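Local structure of kojibiose phosphorylase (Gut metagenome, 6W0P) at residues M568-H573 against L618-L623. The protein belongs to glycoside hydrolase family 65 as a carbohydrate-active phosphorylase, with an N-terminal domain, a central catalytic domain and a C-terminal domain. Sequence-based numbering, arbitrary orientation.
Sequences MPIYSH and LHESSL
I570 meets L618 and E620 where two loops of the central catalytic domain, an (α/α)6 barrel in this family, pack together. One loop precedes helix 590-596, the other joins helices 603-613 and 624-634. M568 enters first; the end of its side chain swings toward L618 without touching it and packs on I563, where a flexible thioether suits an irregular loop surface. A cis peptide bond then leads into P569, a geometry that proline tolerates well, and the chain turns. I570 is the buried aliphatic residue of the turn: chi1 -72° sets CG1 beside the backbone N and anti to the carbonyl carbon, and this branch reaches CD2 of L618 at 3.8 Å, the two side chains crossing at a slant. I570 CB also lies 4.1 Å from E620 OE1, a loose approach and not a hydrogen bond; OE2 is in a salt bridge with K586, which probably balances the charge. Y571 carries its ring back over P569, whose CG sits 3.9 Å above one face, displaced from its centre, and packs on Y75 of the second subunit. H573 closes the turn, its backbone N donating to I570 O at 3.0 Å, while its ring edge points ND1 in plane at P569 O, a weak bond of 3.3 Å.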
loop_
_atom_site.group_PDB
_atom_site.type_symbol
_atom_site.label_atom_id
_atom_site.label_comp_id
_atom_site.label_asym_id
_atom_site.label_seq_id
_atom_site.Cartn_x
_atom_site.Cartn_y
_atom_site.Cartn_z
ATOM N N MET A 568 -14.948 -6.277 -16.496
ATOM C CA MET A 568 -14.865 -4.798 -16.399
ATOM C C MET A 568 -15.679 -4.327 -15.195
ATOM O O MET A 568 -16.731 -4.886 -14.893
ATOM C CB MET A 568 -15.358 -4.133 -17.687
ATOM C CG MET A 568 -14.425 -3.037 -18.200
ATOM S SD MET A 568 -12.844 -3.653 -18.861
ATOM C CE MET A 568 -13.400 -4.482 -20.353
ATOM N N PRO A 569 -15.182 -3.332 -14.425
ATOM C CA PRO A 569 -13.857 -2.747 -14.660
ATOM C C PRO A 569 -12.748 -3.714 -14.191
ATOM O O PRO A 569 -13.050 -4.660 -13.458
ATOM C CB PRO A 569 -13.904 -1.431 -13.865
ATOM C CG PRO A 569 -14.884 -1.707 -12.729
ATOM C CD PRO A 569 -15.856 -2.753 -13.248
ATOM N N ILE A 570 -11.515 -3.493 -14.663
ATOM C CA ILE A 570 -10.338 -4.400 -14.476
ATOM C C ILE A 570 -10.050 -4.578 -12.978
ATOM O O ILE A 570 -9.850 -5.732 -12.549
ATOM C CB ILE A 570 -9.105 -3.854 -15.228
ATOM C CG1 ILE A 570 -9.239 -4.013 -16.746
ATOM C CG2 ILE A 570 -7.825 -4.494 -14.714
ATOM C CD1 ILE A 570 -8.985 -5.417 -17.259
ATOM N N TYR A 571 -10.021 -3.475 -12.218
ATOM C CA TYR A 571 -9.544 -3.434 -10.809
ATOM C C TYR A 571 -10.440 -4.329 -9.936
ATOM O O TYR A 571 -9.947 -4.828 -8.889
ATOM C CB TYR A 571 -9.410 -1.985 -10.313
ATOM C CG TYR A 571 -10.682 -1.180 -10.153
ATOM C CD1 TYR A 571 -11.550 -1.405 -9.087
ATOM C CD2 TYR A 571 -10.999 -0.153 -11.036
ATOM C CE1 TYR A 571 -12.711 -0.663 -8.924
ATOM C CE2 TYR A 571 -12.155 0.603 -10.883
ATOM C CZ TYR A 571 -13.014 0.345 -9.825
ATOM O OH TYR A 571 -14.154 1.078 -9.655
ATOM N N SER A 572 -11.687 -4.557 -10.366
ATOM C CA SER A 572 -12.715 -5.346 -9.641
ATOM C C SER A 572 -12.655 -6.824 -10.023
ATOM O O SER A 572 -13.270 -7.627 -9.288
ATOM C CB SER A 572 -14.101 -4.802 -9.891
ATOM O OG SER A 572 -14.188 -3.450 -9.468
ATOM N N HIS A 573 -11.996 -7.181 -11.129
ATOM C CA HIS A 573 -12.015 -8.578 -11.644
ATOM C C HIS A 573 -10.603 -9.187 -11.721
ATOM O O HIS A 573 -10.515 -10.398 -11.532
ATOM C CB HIS A 573 -12.859 -8.672 -12.936
ATOM C CG HIS A 573 -14.330 -8.505 -12.676
ATOM N ND1 HIS A 573 -14.922 -7.252 -12.523
ATOM C CD2 HIS A 573 -15.316 -9.412 -12.483
ATOM C CE1 HIS A 573 -16.208 -7.401 -12.274
ATOM N NE2 HIS A 573 -16.474 -8.715 -12.253
ATOM N N LEU A 618 -7.078 1.153 -23.187
ATOM C CA LEU A 618 -8.383 0.703 -22.640
ATOM C C LEU A 618 -9.365 1.869 -22.656
ATOM O O LEU A 618 -10.553 1.612 -22.827
ATOM C CB LEU A 618 -8.134 0.172 -21.228
ATOM C CG LEU A 618 -9.123 -0.844 -20.685
ATOM C CD1 LEU A 618 -9.212 -2.064 -21.564
ATOM C CD2 LEU A 618 -8.703 -1.243 -19.278
ATOM N N HIS A 619 -8.891 3.106 -22.530
ATOM C CA HIS A 619 -9.750 4.316 -22.528
ATOM C C HIS A 619 -10.522 4.327 -21.208
ATOM O O HIS A 619 -11.718 4.679 -21.247
ATOM C CB HIS A 619 -10.704 4.375 -23.749
ATOM C CG HIS A 619 -9.977 4.338 -25.045
ATOM N ND1 HIS A 619 -9.071 5.324 -25.401
ATOM C CD2 HIS A 619 -9.924 3.402 -26.014
ATOM C CE1 HIS A 619 -8.510 4.998 -26.547
ATOM N NE2 HIS A 619 -9.017 3.827 -26.943
ATOM N N GLU A 620 -9.863 3.915 -20.106
ATOM C CA GLU A 620 -10.490 3.876 -18.763
ATOM C C GLU A 620 -10.951 5.302 -18.470
ATOM O O GLU A 620 -12.180 5.566 -18.623
ATOM C CB GLU A 620 -9.550 3.324 -17.682
ATOM C CG GLU A 620 -9.826 1.871 -17.317
ATOM C CD GLU A 620 -9.373 1.427 -15.928
ATOM O OE1 GLU A 620 -9.596 0.234 -15.572
ATOM O OE2 GLU A 620 -8.811 2.269 -15.185
ATOM N N SER A 621 -9.982 6.184 -18.202
ATOM C CA SER A 621 -10.205 7.580 -17.769
ATOM C C SER A 621 -11.124 8.343 -18.730
ATOM O O SER A 621 -11.171 8.064 -19.965
ATOM C CB SER A 621 -8.913 8.304 -17.581
ATOM O OG SER A 621 -8.226 8.376 -18.807
ATOM N N SER A 622 -11.795 9.340 -18.162
ATOM C CA SER A 622 -12.642 10.294 -18.909
ATOM C C SER A 622 -11.735 11.157 -19.792
ATOM O O SER A 622 -12.255 11.869 -20.636
ATOM C CB SER A 622 -13.512 11.102 -17.961
ATOM O OG SER A 622 -12.760 11.668 -16.898
ATOM N N LEU A 623 -10.420 11.024 -19.612
ATOM C CA LEU A 623 -9.359 11.838 -20.255
ATOM C C LEU A 623 -9.047 11.307 -21.670
ATOM O O LEU A 623 -8.619 12.101 -22.531
ATOM C CB LEU A 623 -8.131 11.747 -19.344
ATOM C CG LEU A 623 -8.146 12.648 -18.105
ATOM C CD1 LEU A 623 -9.113 12.127 -17.028
ATOM C CD2 LEU A 623 -6.745 12.776 -17.525
#